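Local coordinates for LIM domain only protein 7 (Homo sapiens, PDB 2EAQ) that probably binds the C-terminal tails of partner proteins in the groove of its PDZ domain, as domains of this family commonly do, at residues I7-T12 and S39-S44; G20-W25 and V32-A37; W25-I30 and T58-N63; V48-I53 and M83-Y88; A54-K59 and G79-D84. All coordinates share one frame; numbering follows the deposited sequence.

From the N terminus, strand 2-10 is met first by the short helix 40-43, so contact 1 closes a long loop. Contact 2 lies within that loop and zips up the hairpin of strands 21-26 and 29-35. Contact 3 crosses both: it starts at the tip of the same hairpin and ends on 58-63, just ahead of helix 65-78. Contact 4 opens after contacts 1 and 2 have closed, crosses contact 3, and pairs strand 51-55 with the C-terminal strand 80-88. Contact 5 continues that pairing from 54-59, sharing Met83 and Asp84 with contact 4. Together they tie the hairpin, the short helix and the four-stranded sheet into one PDZ domain.

Contact 1 of 5, residues I7-T12 and S39-S44; sequences ISINQT and SPAEFS
Strand 2-10 runs beside the short helix 40-43 and comes nearest at Ile9 and Ser44, whose CA atoms are 5.7 Å apart. Ser44 makes the direct hydrogen bond between the segments: its OG donates to Ser8 O over 2.8 Å, from a direction tilted 17° out of the carbonyl plane. The same OG accepts a hydrogen bond from water 2, which in turn accepts from Asn10 N, and water 1 donates to Ser44 O. One hydroxyl thus gives and receives, holding this turn of chain to the strand edge. The helix is the short one that follows the first hairpin in PDZ domains. Ser39 caps its N terminus, with OG taking the N-H of Glu42. Packing contacts lie beside these bonds. Ile9 makes the apolar ones: CG2, anti to the backbone N, packs 3.8 Å from Pro40 CB, while CD1, at the end of the other branch, lies 4.3 Å from Ala41 CB. Ile7 CG2 rests 3.6 Å from Ser44 O. Further along, Gln11 crosses the proline ring obliquely, its NE2 lying 3.4 Å from Pro40 CG; that amide also makes a weak hydrogen bond to Asp18 O.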
# COMPACT_ATOMS: atom_id res chain seq x y z
N ILE A 7 -1.12 4.74 7.32
CA ILE A 7 0.23 5.16 6.98
C ILE A 7 0.19 6.07 5.76
O ILE A 7 -0.36 5.68 4.73
CB ILE A 7 1.09 3.95 6.71
CG1 ILE A 7 1.13 3.03 7.94
CG2 ILE A 7 2.54 4.39 6.30
CD1 ILE A 7 2.04 1.76 7.75
N SER A 8 0.73 7.27 5.87
CA SER A 8 0.73 8.21 4.77
C SER A 8 2.06 8.18 4.04
O SER A 8 3.10 8.27 4.67
CB SER A 8 0.49 9.60 5.34
OG SER A 8 0.30 10.49 4.18
N ILE A 9 1.99 7.98 2.73
CA ILE A 9 3.19 7.87 1.86
C ILE A 9 2.98 8.91 0.76
O ILE A 9 1.87 9.05 0.25
CB ILE A 9 3.36 6.43 1.25
CG1 ILE A 9 3.12 5.41 2.37
CG2 ILE A 9 4.74 6.30 0.63
CD1 ILE A 9 3.30 3.96 1.92
N ASN A 10 4.01 9.65 0.42
CA ASN A 10 3.89 10.75 -0.57
C ASN A 10 5.09 10.87 -1.44
O ASN A 10 6.21 10.68 -0.94
CB ASN A 10 3.72 12.10 0.15
CG ASN A 10 2.51 12.12 1.04
OD1 ASN A 10 1.39 12.38 0.60
ND2 ASN A 10 2.70 11.80 2.31
N GLN A 11 4.90 11.14 -2.73
CA GLN A 11 6.03 11.38 -3.63
C GLN A 11 5.55 12.30 -4.73
O GLN A 11 4.39 12.68 -4.74
CB GLN A 11 6.62 10.04 -4.15
CG GLN A 11 5.65 9.27 -5.04
CD GLN A 11 6.21 8.01 -5.57
OE1 GLN A 11 5.78 7.60 -6.67
NE2 GLN A 11 7.12 7.43 -4.92
N THR A 12 6.46 12.71 -5.60
CA THR A 12 6.05 13.67 -6.65
C THR A 12 4.95 13.13 -7.52
O THR A 12 4.99 11.97 -7.93
CB THR A 12 7.24 13.93 -7.53
OG1 THR A 12 8.30 14.36 -6.68
CG2 THR A 12 6.95 15.10 -8.46
N SER A 39 13.32 4.33 -0.19
CA SER A 39 12.08 4.70 -0.82
C SER A 39 11.12 5.47 0.05
O SER A 39 11.27 5.51 1.26
CB SER A 39 11.34 3.39 -1.28
OG SER A 39 10.83 2.70 -0.14
N PRO A 40 10.10 6.08 -0.56
CA PRO A 40 9.08 6.79 0.23
C PRO A 40 8.40 5.81 1.21
O PRO A 40 8.06 6.16 2.37
CB PRO A 40 8.10 7.26 -0.84
CG PRO A 40 8.95 7.56 -2.01
CD PRO A 40 9.98 6.39 -1.98
N ALA A 41 8.18 4.57 0.80
CA ALA A 41 7.50 3.61 1.68
C ALA A 41 8.37 3.29 2.90
O ALA A 41 7.83 3.14 4.00
CB ALA A 41 7.16 2.35 0.88
N GLU A 42 9.70 3.25 2.76
CA GLU A 42 10.56 3.00 3.89
C GLU A 42 10.55 4.24 4.78
O GLU A 42 10.44 4.11 5.99
CB GLU A 42 12.00 2.68 3.41
CG GLU A 42 12.99 2.52 4.51
CD GLU A 42 12.83 1.30 5.35
OE1 GLU A 42 11.87 0.48 5.20
OE2 GLU A 42 13.72 1.13 6.22
N PHE A 43 10.62 5.41 4.17
CA PHE A 43 10.60 6.66 4.95
C PHE A 43 9.33 6.68 5.81
O PHE A 43 9.36 7.03 6.99
CB PHE A 43 10.59 7.87 3.97
CG PHE A 43 10.46 9.21 4.66
CD1 PHE A 43 11.57 9.85 5.23
CD2 PHE A 43 9.21 9.79 4.80
CE1 PHE A 43 11.37 11.07 5.94
CE2 PHE A 43 9.01 10.99 5.50
CZ PHE A 43 10.10 11.62 6.07
N SER A 44 8.21 6.28 5.20
CA SER A 44 6.91 6.31 5.93
C SER A 44 6.71 5.20 6.91
O SER A 44 5.74 5.21 7.67
CB SER A 44 5.77 6.25 4.92
OG SER A 44 5.71 7.48 4.17
O HOH W 1 4.62 7.74 7.73
O HOH W 2 6.62 9.08 1.95

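Contact 2 of 5, residues G20-W25 and V32-A37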
# COMPACT_ATOMS: atom_id res chain seq x y z
N GLY A 20 7.90 2.22 -3.65
CA GLY A 20 8.94 1.51 -2.91
C GLY A 20 8.50 0.25 -2.24
O GLY A 20 9.28 -0.30 -1.48
N PHE A 21 7.29 -0.27 -2.51
CA PHE A 21 6.93 -1.53 -1.88
C PHE A 21 6.27 -2.40 -2.97
O PHE A 21 5.82 -1.90 -4.01
CB PHE A 21 5.96 -1.29 -0.70
CG PHE A 21 4.61 -0.83 -1.10
CD1 PHE A 21 3.58 -1.73 -1.24
CD2 PHE A 21 4.34 0.54 -1.31
CE1 PHE A 21 2.31 -1.26 -1.61
CE2 PHE A 21 3.08 0.98 -1.69
CZ PHE A 21 2.09 0.07 -1.84
N THR A 22 6.27 -3.71 -2.74
CA THR A 22 5.55 -4.66 -3.63
C THR A 22 4.53 -5.37 -2.75
O THR A 22 4.67 -5.44 -1.51
CB THR A 22 6.45 -5.69 -4.27
OG1 THR A 22 7.09 -6.47 -3.27
CG2 THR A 22 7.52 -4.98 -5.15
N ILE A 23 3.51 -5.93 -3.39
CA ILE A 23 2.43 -6.61 -2.69
C ILE A 23 2.51 -8.11 -2.85
O ILE A 23 2.91 -8.62 -3.94
CB ILE A 23 1.10 -6.11 -3.26
CG1 ILE A 23 0.92 -4.62 -2.90
CG2 ILE A 23 -0.10 -6.92 -2.66
CD1 ILE A 23 -0.41 -3.99 -3.31
N LYS A 24 2.23 -8.79 -1.74
CA LYS A 24 2.08 -10.23 -1.69
C LYS A 24 0.60 -10.50 -1.73
O LYS A 24 -0.17 -10.13 -0.82
CB LYS A 24 2.63 -10.82 -0.39
CG LYS A 24 2.45 -12.35 -0.38
CD LYS A 24 3.26 -13.00 0.72
CE LYS A 24 2.37 -13.14 1.94
NZ LYS A 24 2.73 -14.36 2.78
N TRP A 25 0.16 -11.12 -2.84
CA TRP A 25 -1.22 -11.55 -2.95
C TRP A 25 -1.34 -12.88 -2.23
O TRP A 25 -0.66 -13.88 -2.59
CB TRP A 25 -1.55 -11.70 -4.43
CG TRP A 25 -1.63 -10.35 -5.09
CD1 TRP A 25 -0.57 -9.54 -5.41
CD2 TRP A 25 -2.81 -9.64 -5.43
NE1 TRP A 25 -1.03 -8.35 -5.93
CE2 TRP A 25 -2.40 -8.38 -5.95
CE3 TRP A 25 -4.20 -9.94 -5.34
CZ2 TRP A 25 -3.30 -7.42 -6.39
CZ3 TRP A 25 -5.09 -8.97 -5.79
CH2 TRP A 25 -4.64 -7.73 -6.30
N VAL A 32 2.08 -6.53 2.44
CA VAL A 32 3.31 -5.91 1.93
C VAL A 32 4.37 -7.01 1.81
O VAL A 32 4.73 -7.69 2.78
CB VAL A 32 3.77 -4.79 2.87
CG1 VAL A 32 5.08 -4.26 2.40
CG2 VAL A 32 2.72 -3.68 2.90
N ALA A 33 4.86 -7.19 0.58
CA ALA A 33 5.89 -8.24 0.35
C ALA A 33 7.32 -7.75 0.59
O ALA A 33 8.22 -8.49 1.04
CB ALA A 33 5.76 -8.74 -1.08
N SER A 34 7.56 -6.49 0.25
CA SER A 34 8.91 -5.93 0.36
C SER A 34 8.76 -4.42 0.48
O SER A 34 7.75 -3.83 0.04
CB SER A 34 9.70 -6.27 -0.92
OG SER A 34 9.20 -5.56 -2.07
N VAL A 35 9.76 -3.80 1.13
CA VAL A 35 9.86 -2.32 1.30
C VAL A 35 11.30 -2.00 1.01
O VAL A 35 12.18 -2.43 1.75
CB VAL A 35 9.43 -1.90 2.72
CG1 VAL A 35 9.53 -0.36 2.83
CG2 VAL A 35 8.03 -2.27 2.99
N GLU A 36 11.52 -1.22 -0.04
CA GLU A 36 12.85 -0.91 -0.51
C GLU A 36 13.57 0.17 0.25
O GLU A 36 13.00 1.22 0.57
CB GLU A 36 12.77 -0.45 -1.93
CG GLU A 36 12.31 -1.45 -2.96
CD GLU A 36 12.49 -0.76 -4.33
OE1 GLU A 36 13.63 -0.79 -4.89
OE2 GLU A 36 11.53 -0.14 -4.80
N ALA A 37 14.80 -0.10 0.62
CA ALA A 37 15.62 0.93 1.27
C ALA A 37 15.70 2.12 0.35
O ALA A 37 15.80 2.01 -0.88
CB ALA A 37 17.01 0.38 1.54
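Ala33 and Ser34 both face Thr22 across the antiparallel hairpin, a classic beta bulge, and the backbone here is closely fitted. Thr22 O takes the N-H of Ala33 at 2.7 Å, and Thr22 N donates to Ser34 O at 3.2 Å. Beyond them Glu36 N reaches Gly20 O in a nearly straight bond of 2.8 Å. Phe21 CB is wedged 3.2 Å from Ser34 O; with CG between the backbone N and the carbonyl carbon (chi1 69°), the ring leads away from the partner strand. The face carrying Thr22 and Ser34, away from Phe21 and Val35, is the looser, solvent side. There the hydroxyls Thr22 OG1 and Ser34 OG share a short hydrogen bond of 2.6 Å, and Lys24 leaves little more than CB near Ala33 CB, at 3.8 Å. Gly20 and Phe21 match the end of the Gly-Leu-Gly-Phe carboxylate-binding loop of PDZ domains. From the hairpin, Phe21 reaches inward to Leu81 and Met83 of strand 80-88 and to Ala41 of helix 40-43, while the backbone of Val32 bonds to Asp49 and Asp50.

Contact 3 of 5, residues W25-I30 and T58-N63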
# COMPACT_ATOMS: atom_id res chain seq x y z
N TRP A 25 0.16 -11.12 -2.84
CA TRP A 25 -1.22 -11.55 -2.95
C TRP A 25 -1.34 -12.88 -2.23
O TRP A 25 -0.66 -13.88 -2.59
CB TRP A 25 -1.55 -11.70 -4.43
CG TRP A 25 -1.63 -10.35 -5.09
CD1 TRP A 25 -0.57 -9.54 -5.41
CD2 TRP A 25 -2.81 -9.64 -5.43
NE1 TRP A 25 -1.03 -8.35 -5.93
CE2 TRP A 25 -2.40 -8.38 -5.95
CE3 TRP A 25 -4.20 -9.94 -5.34
CZ2 TRP A 25 -3.30 -7.42 -6.39
CZ3 TRP A 25 -5.09 -8.97 -5.79
CH2 TRP A 25 -4.64 -7.73 -6.30
N ASP A 26 -2.17 -12.94 -1.20
CA ASP A 26 -2.40 -14.18 -0.47
C ASP A 26 -3.89 -14.16 -0.17
O ASP A 26 -4.35 -14.05 1.00
CB ASP A 26 -1.59 -14.24 0.81
CG ASP A 26 -1.37 -15.68 1.25
OD1 ASP A 26 -1.94 -16.53 0.56
OD2 ASP A 26 -0.65 -15.87 2.22
N ILE A 27 -4.67 -14.34 -1.22
CA ILE A 27 -6.13 -14.25 -1.16
C ILE A 27 -6.64 -15.10 0.02
O ILE A 27 -6.25 -16.22 0.16
CB ILE A 27 -6.69 -14.73 -2.54
CG1 ILE A 27 -6.36 -13.69 -3.63
CG2 ILE A 27 -8.18 -14.99 -2.44
CD1 ILE A 27 -6.82 -12.23 -3.33
N PRO A 28 -7.66 -14.60 0.75
CA PRO A 28 -8.38 -13.35 0.50
C PRO A 28 -7.74 -12.01 0.90
O PRO A 28 -8.41 -10.96 0.76
CB PRO A 28 -9.74 -13.58 1.19
CG PRO A 28 -9.30 -14.35 2.43
CD PRO A 28 -8.30 -15.36 1.88
N GLY A 29 -6.48 -12.07 1.34
CA GLY A 29 -5.83 -10.79 1.67
C GLY A 29 -4.70 -10.40 0.77
O GLY A 29 -4.21 -11.19 -0.04
N ILE A 30 -4.29 -9.16 0.87
CA ILE A 30 -3.04 -8.66 0.23
C ILE A 30 -2.17 -8.10 1.35
O ILE A 30 -2.68 -7.51 2.32
CB ILE A 30 -3.27 -7.60 -0.86
CG1 ILE A 30 -4.28 -6.57 -0.41
CG2 ILE A 30 -3.76 -8.27 -2.16
CD1 ILE A 30 -4.23 -5.30 -1.30
N THR A 58 -10.26 3.38 -1.46
CA THR A 58 -10.53 2.08 -2.03
C THR A 58 -10.22 1.01 -1.03
O THR A 58 -9.07 0.79 -0.66
CB THR A 58 -9.63 1.87 -3.27
OG1 THR A 58 -9.95 2.85 -4.26
CG2 THR A 58 -9.83 0.50 -3.87
N LYS A 59 -11.27 0.31 -0.57
CA LYS A 59 -11.07 -0.82 0.34
C LYS A 59 -10.81 -2.05 -0.55
O LYS A 59 -11.54 -2.31 -1.53
CB LYS A 59 -12.34 -1.01 1.20
CG LYS A 59 -12.20 -2.07 2.28
CD LYS A 59 -13.50 -2.28 3.07
CE LYS A 59 -13.19 -2.99 4.39
NZ LYS A 59 -12.34 -4.25 4.22
N PHE A 60 -9.78 -2.81 -0.25
CA PHE A 60 -9.52 -4.03 -1.03
C PHE A 60 -10.59 -5.10 -0.83
O PHE A 60 -11.09 -5.34 0.30
CB PHE A 60 -8.21 -4.66 -0.58
CG PHE A 60 -7.87 -5.93 -1.31
CD1 PHE A 60 -7.42 -5.87 -2.63
CD2 PHE A 60 -8.09 -7.17 -0.71
CE1 PHE A 60 -7.20 -7.04 -3.38
CE2 PHE A 60 -7.87 -8.35 -1.43
CZ PHE A 60 -7.44 -8.29 -2.75
N SER A 61 -10.92 -5.75 -1.92
CA SER A 61 -11.74 -6.94 -1.77
C SER A 61 -11.26 -7.90 -2.84
O SER A 61 -10.93 -7.50 -3.98
CB SER A 61 -13.23 -6.69 -1.94
OG SER A 61 -13.90 -7.93 -2.11
N TYR A 62 -11.25 -9.16 -2.42
CA TYR A 62 -10.85 -10.20 -3.33
C TYR A 62 -11.73 -10.25 -4.55
O TYR A 62 -11.33 -10.81 -5.57
CB TYR A 62 -10.88 -11.57 -2.69
CG TYR A 62 -12.23 -12.00 -2.29
CD1 TYR A 62 -12.77 -11.58 -1.07
CD2 TYR A 62 -13.01 -12.74 -3.13
CE1 TYR A 62 -14.06 -11.88 -0.71
CE2 TYR A 62 -14.35 -13.06 -2.78
CZ TYR A 62 -14.84 -12.62 -1.58
OH TYR A 62 -16.13 -12.87 -1.23
N ASN A 63 -12.94 -9.71 -4.45
CA ASN A 63 -13.91 -9.69 -5.59
C ASN A 63 -13.62 -8.61 -6.62
O ASN A 63 -14.22 -8.62 -7.70
CB ASN A 63 -15.34 -9.41 -5.09
CG ASN A 63 -16.06 -10.63 -4.68
OD1 ASN A 63 -16.81 -10.61 -3.68
ND2 ASN A 63 -15.89 -11.70 -5.45
O HOH W 3 -10.57 -9.60 0.93
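The hairpin of strands 21-26 and 29-35 meets one face and much of the rim of the Phe60 ring. With CG anti to the backbone N (chi1 179°), that ring is carried toward the hairpin tip. At the root, CB touches Ile30 CD1 at 4.1 Å. The ring then lies under that isoleucine: Phe60 CD1 is 3.5 Å from Ile30 CD1, and Ile30 CG1 stands over the ring centre, 12° off the normal, in a CH-pi contact. On one side CE2 meets Pro28 O in the ring plane at 3.4 Å. On the other, CE1 comes within 3.7 Å of Trp25 CZ3, making an offset edge-to-face pair with the rim of Phe60 toward the indole face and the planes at 75°. At the far end CZ meets Ile30 CG2, and Ile27 CD1 approaches it at 4.0 Å, edge-on. Pro28 O also accepts from water 3 at 2.6 Å, and a cis peptide precedes this proline. No direct hydrogen bond links the segments. Trp68 of helix 65-78 adds another edge-to-face partner for Phe60. This cluster joins the hairpin tip of the PDZ fold to the chain entering the helix that, in this family, borders the peptide groove.

Contact 4 of 5, residues V48-I53 and M83-Y88; sequences VDDEII and MDVRRY. With NI (nickel (II) ion), chain C.
Arg87 grips the buried carboxylate of Asp50 side-on with two nitrogens, forming a salt bridge. Its NE donates to Asp50 OD1 at 2.8 Å and its NH2 to OD2 at 2.9 Å, the latter on the syn lone pair. The bend at chi3 (-64°) brings NE beside the carboxylate, and the two flat groups are nearly coplanar, 19° apart. On the face that carries Glu51 and Arg86, Tyr88 OH donates to Glu51 OE1 over 2.6 Å, meeting the oxygen nearly along its C-O bond. Backbone pairing carries these groups: Glu51 and Arg86 form a hydrogen-bonded antiparallel pair, with Glu51 N giving to Arg86 O at 2.8 Å, and Ile53 N donates to Asp84 O. Ile52 turns inward, its CG1 4.0 Å from Met83 CE. In the next shell, Asp50 OD2 also accepts from Gln47 N, and Arg87 NH2 also donates to Gln45 O, so the bridge is fixed from both ends. Arg86 makes its salt bridge with Asp4, and Asp84 with Arg6, both on strand 2-10. At the surface Asp49 chelates a nickel ion through OD1 at 2.4 Å and OD2 at 2.5 Å, with three waters completing the ligands found, while water 4 links Asp49 O to Tyr88 N. With two N-H groups from Arg87 and one from Gln47, the buried Asp50 is probably kept charged, balanced by Arg87.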
# COMPACT_ATOMS: atom_id res chain seq x y z
N VAL A 48 7.08 -4.94 5.94
CA VAL A 48 6.78 -6.25 5.32
C VAL A 48 5.84 -6.99 6.24
O VAL A 48 5.95 -6.90 7.47
CB VAL A 48 8.07 -7.02 5.12
CG1 VAL A 48 7.76 -8.46 4.67
CG2 VAL A 48 8.95 -6.30 4.11
N ASP A 49 4.87 -7.69 5.61
CA ASP A 49 3.81 -8.45 6.26
C ASP A 49 2.65 -7.63 6.76
O ASP A 49 1.66 -8.19 7.27
CB ASP A 49 4.35 -9.30 7.42
CG ASP A 49 5.08 -10.56 6.95
OD1 ASP A 49 4.81 -11.04 5.84
OD2 ASP A 49 5.91 -11.09 7.73
N ASP A 50 2.74 -6.30 6.67
CA ASP A 50 1.56 -5.51 7.03
C ASP A 50 0.43 -5.93 6.09
O ASP A 50 0.65 -6.07 4.87
CB ASP A 50 1.77 -3.99 6.84
CG ASP A 50 2.62 -3.36 7.90
OD1 ASP A 50 2.86 -3.99 8.93
OD2 ASP A 50 3.00 -2.18 7.66
N GLU A 51 -0.78 -6.15 6.58
CA GLU A 51 -1.93 -6.49 5.71
C GLU A 51 -2.51 -5.21 5.19
O GLU A 51 -2.75 -4.29 6.00
CB GLU A 51 -2.99 -7.27 6.47
CG GLU A 51 -4.09 -7.73 5.46
CD GLU A 51 -5.27 -8.43 6.07
OE1 GLU A 51 -5.30 -8.62 7.29
OE2 GLU A 51 -6.18 -8.74 5.26
N ILE A 52 -2.73 -5.12 3.89
CA ILE A 52 -3.23 -3.89 3.30
C ILE A 52 -4.76 -3.97 3.27
O ILE A 52 -5.37 -4.86 2.64
CB ILE A 52 -2.65 -3.72 1.86
CG1 ILE A 52 -1.13 -3.68 1.97
CG2 ILE A 52 -3.20 -2.48 1.18
CD1 ILE A 52 -0.36 -3.80 0.60
N ILE A 53 -5.43 -3.05 3.96
CA ILE A 53 -6.87 -3.03 4.01
C ILE A 53 -7.50 -2.09 3.03
O ILE A 53 -8.50 -2.41 2.40
CB ILE A 53 -7.34 -2.71 5.47
CG1 ILE A 53 -6.76 -3.74 6.46
CG2 ILE A 53 -8.88 -2.71 5.51
CD1 ILE A 53 -7.02 -5.15 6.14
N MET A 83 -2.61 4.62 3.40
CA MET A 83 -2.89 3.19 3.50
C MET A 83 -3.44 2.76 4.81
O MET A 83 -2.86 3.13 5.84
CB MET A 83 -1.61 2.40 3.26
CG MET A 83 -0.73 2.81 2.02
SD MET A 83 0.69 1.63 1.68
CE MET A 83 -0.11 0.17 2.52
N ASP A 84 -4.53 2.03 4.82
CA ASP A 84 -5.01 1.48 6.09
C ASP A 84 -4.46 0.07 6.14
O ASP A 84 -4.67 -0.69 5.17
CB ASP A 84 -6.53 1.46 6.14
CG ASP A 84 -7.11 2.81 6.35
OD1 ASP A 84 -6.34 3.72 6.62
OD2 ASP A 84 -8.34 2.94 6.28
N VAL A 85 -3.65 -0.26 7.13
CA VAL A 85 -3.06 -1.56 7.27
C VAL A 85 -3.34 -2.17 8.62
O VAL A 85 -3.73 -1.49 9.58
CB VAL A 85 -1.50 -1.54 7.02
CG1 VAL A 85 -1.17 -0.81 5.71
CG2 VAL A 85 -0.76 -0.92 8.15
N ARG A 86 -3.13 -3.46 8.71
CA ARG A 86 -3.26 -4.24 9.95
C ARG A 86 -1.89 -4.88 10.13
O ARG A 86 -1.40 -5.64 9.28
CB ARG A 86 -4.34 -5.31 9.77
CG ARG A 86 -4.57 -6.16 10.98
CD ARG A 86 -5.99 -6.71 10.95
NE ARG A 86 -6.86 -5.71 10.35
CZ ARG A 86 -8.13 -5.48 10.68
NH1 ARG A 86 -8.70 -6.19 11.64
NH2 ARG A 86 -8.82 -4.56 10.02
N ARG A 87 -1.27 -4.61 11.27
CA ARG A 87 0.05 -5.10 11.61
C ARG A 87 -0.08 -6.12 12.71
O ARG A 87 -0.65 -5.83 13.78
CB ARG A 87 0.93 -3.93 12.05
CG ARG A 87 2.36 -4.38 12.37
CD ARG A 87 3.32 -3.23 12.54
NE ARG A 87 3.46 -2.51 11.26
CZ ARG A 87 3.96 -1.28 11.12
NH1 ARG A 87 4.38 -0.58 12.20
NH2 ARG A 87 4.04 -0.74 9.90
N TYR A 88 0.43 -7.32 12.46
CA TYR A 88 0.26 -8.35 13.48
C TYR A 88 1.47 -8.38 14.40
O TYR A 88 2.60 -8.22 13.96
CB TYR A 88 0.01 -9.70 12.77
CG TYR A 88 -1.28 -9.73 11.94
CD1 TYR A 88 -2.49 -10.21 12.47
CD2 TYR A 88 -1.30 -9.23 10.62
CE1 TYR A 88 -3.68 -10.20 11.69
CE2 TYR A 88 -2.45 -9.20 9.86
CZ TYR A 88 -3.63 -9.69 10.38
OH TYR A 88 -4.70 -9.71 9.53
NI NI C . 5.94 -13.11 6.29
O HOH W 4 2.05 -7.91 10.27
O HOH W 5 5.17 -15.13 5.09
O HOH W 6 4.08 -13.92 7.42
O HOH W 7 7.46 -12.70 7.79

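Contact 5 of 5, residues A54-K59 and G79-D84. With NI (nickel (II) ion), chain B.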
# COMPACT_ATOMS: atom_id res chain seq x y z
N ALA A 54 -6.89 -0.93 2.84
CA ALA A 54 -7.42 0.05 1.90
C ALA A 54 -6.33 1.05 1.51
O ALA A 54 -5.35 1.18 2.21
CB ALA A 54 -8.55 0.91 2.56
N ILE A 55 -6.48 1.64 0.34
CA ILE A 55 -5.62 2.78 -0.02
C ILE A 55 -6.54 3.91 -0.44
O ILE A 55 -7.49 3.71 -1.21
CB ILE A 55 -4.59 2.48 -1.11
CG1 ILE A 55 -5.27 1.96 -2.37
CG2 ILE A 55 -3.57 1.52 -0.60
CD1 ILE A 55 -4.30 1.87 -3.60
N ASN A 56 -6.27 5.12 0.08
CA ASN A 56 -7.07 6.27 -0.26
C ASN A 56 -8.56 5.89 -0.09
O ASN A 56 -8.95 5.44 1.01
CB ASN A 56 -6.65 6.75 -1.67
CG ASN A 56 -5.17 7.11 -1.73
OD1 ASN A 56 -4.49 6.95 -2.78
ND2 ASN A 56 -4.66 7.63 -0.62
N ASN A 57 -9.38 6.05 -1.09
CA ASN A 57 -10.81 5.70 -0.88
C ASN A 57 -11.20 4.32 -1.38
O ASN A 57 -12.39 4.08 -1.63
CB ASN A 57 -11.64 6.77 -1.65
CG ASN A 57 -11.40 8.17 -1.05
OD1 ASN A 57 -11.17 9.18 -1.77
ND2 ASN A 57 -11.43 8.22 0.26
N THR A 58 -10.26 3.38 -1.46
CA THR A 58 -10.53 2.08 -2.03
C THR A 58 -10.22 1.01 -1.03
O THR A 58 -9.07 0.79 -0.66
CB THR A 58 -9.63 1.87 -3.27
OG1 THR A 58 -9.95 2.85 -4.26
CG2 THR A 58 -9.83 0.50 -3.87
N LYS A 59 -11.27 0.31 -0.57
CA LYS A 59 -11.07 -0.82 0.34
C LYS A 59 -10.81 -2.05 -0.55
O LYS A 59 -11.54 -2.31 -1.53
CB LYS A 59 -12.34 -1.01 1.20
CG LYS A 59 -12.20 -2.07 2.28
CD LYS A 59 -13.50 -2.28 3.07
CE LYS A 59 -13.19 -2.99 4.39
NZ LYS A 59 -12.34 -4.25 4.22
N GLY A 79 0.60 10.81 -6.44
CA GLY A 79 1.70 10.84 -5.49
C GLY A 79 1.30 10.72 -4.04
O GLY A 79 2.14 10.89 -3.14
N HIS A 80 0.03 10.47 -3.78
CA HIS A 80 -0.45 10.36 -2.39
C HIS A 80 -1.06 9.01 -2.15
O HIS A 80 -1.94 8.52 -2.91
CB HIS A 80 -1.53 11.41 -2.06
CG HIS A 80 -1.14 12.82 -2.32
ND1 HIS A 80 -0.12 13.45 -1.63
CD2 HIS A 80 -1.61 13.72 -3.20
CE1 HIS A 80 0.03 14.67 -2.10
NE2 HIS A 80 -0.86 14.85 -3.06
N LEU A 81 -0.58 8.36 -1.12
CA LEU A 81 -1.08 7.06 -0.77
C LEU A 81 -1.30 6.97 0.73
O LEU A 81 -0.34 6.88 1.48
CB LEU A 81 -0.02 6.07 -1.28
CG LEU A 81 -0.32 4.61 -1.26
CD1 LEU A 81 -1.56 4.26 -2.08
CD2 LEU A 81 0.95 3.94 -1.83
N VAL A 82 -2.56 7.00 1.17
CA VAL A 82 -2.91 6.89 2.59
C VAL A 82 -3.41 5.44 2.73
O VAL A 82 -4.51 5.11 2.24
CB VAL A 82 -4.00 7.89 3.00
CG1 VAL A 82 -4.42 7.70 4.47
CG2 VAL A 82 -3.44 9.31 2.91
N MET A 83 -2.61 4.62 3.40
CA MET A 83 -2.89 3.19 3.50
C MET A 83 -3.44 2.76 4.81
O MET A 83 -2.86 3.13 5.84
CB MET A 83 -1.61 2.40 3.26
CG MET A 83 -0.73 2.81 2.02
SD MET A 83 0.69 1.63 1.68
CE MET A 83 -0.11 0.17 2.52
N ASP A 84 -4.53 2.03 4.82
CA ASP A 84 -5.01 1.48 6.09
C ASP A 84 -4.46 0.07 6.14
O ASP A 84 -4.67 -0.69 5.17
CB ASP A 84 -6.53 1.46 6.14
CG ASP A 84 -7.11 2.81 6.35
OD1 ASP A 84 -6.34 3.72 6.62
OD2 ASP A 84 -8.34 2.94 6.28
NI NI B . -1.30 16.57 -4.36
O HOH W 8 -3.34 16.30 -4.36
O HOH W 9 -1.11 15.28 -5.98
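Asn56, Ala54 and Ile55 bury most of the surface here, where strand 51-55 lies antiparallel to strand 80-88. Asn56 donates its backbone N-H to Val82 O at 2.8 Å, just as the chain enters a type II' turn from Ile55 to Thr58 that leads into strand 58-59. Its side chain lies against the backbone of His80 to Val82. Ala54 forms a hydrogen-bonded pair with Asp84: Asp84 N gives to Ala54 O at 2.9 Å, and Ala54 N returns to Asp84 O at a longer 3.2 Å. Their CB atoms stand 4.1 Å apart on one face. Since Asp84 O also receives the N-H of Ile53, two successive residues face it, consistent with a classic bulge. Ile55 turns to the other face with Met83. Leu81 has CG anti to the backbone N (chi1 -171°), and chi2 (58°) sets CD1 3.6 Å from Ile55 CB; it also touches CG2 and CD1 of that isoleucine, so one methyl group meets three of its atoms. Ile55 CG2 reaches Met83 CG at 4.1 Å, and Trp68 and Met72 of helix 65-78 also touch Ile55. At the start of strand 80-88, the partly exposed His80 binds a nickel ion through NE2 at 2.2 Å, with two waters. Its ND1 is hydrogen-bonded to Asn10 OD1, consistent with the proton on ND1 and the lone pair of NE2 turned to the metal.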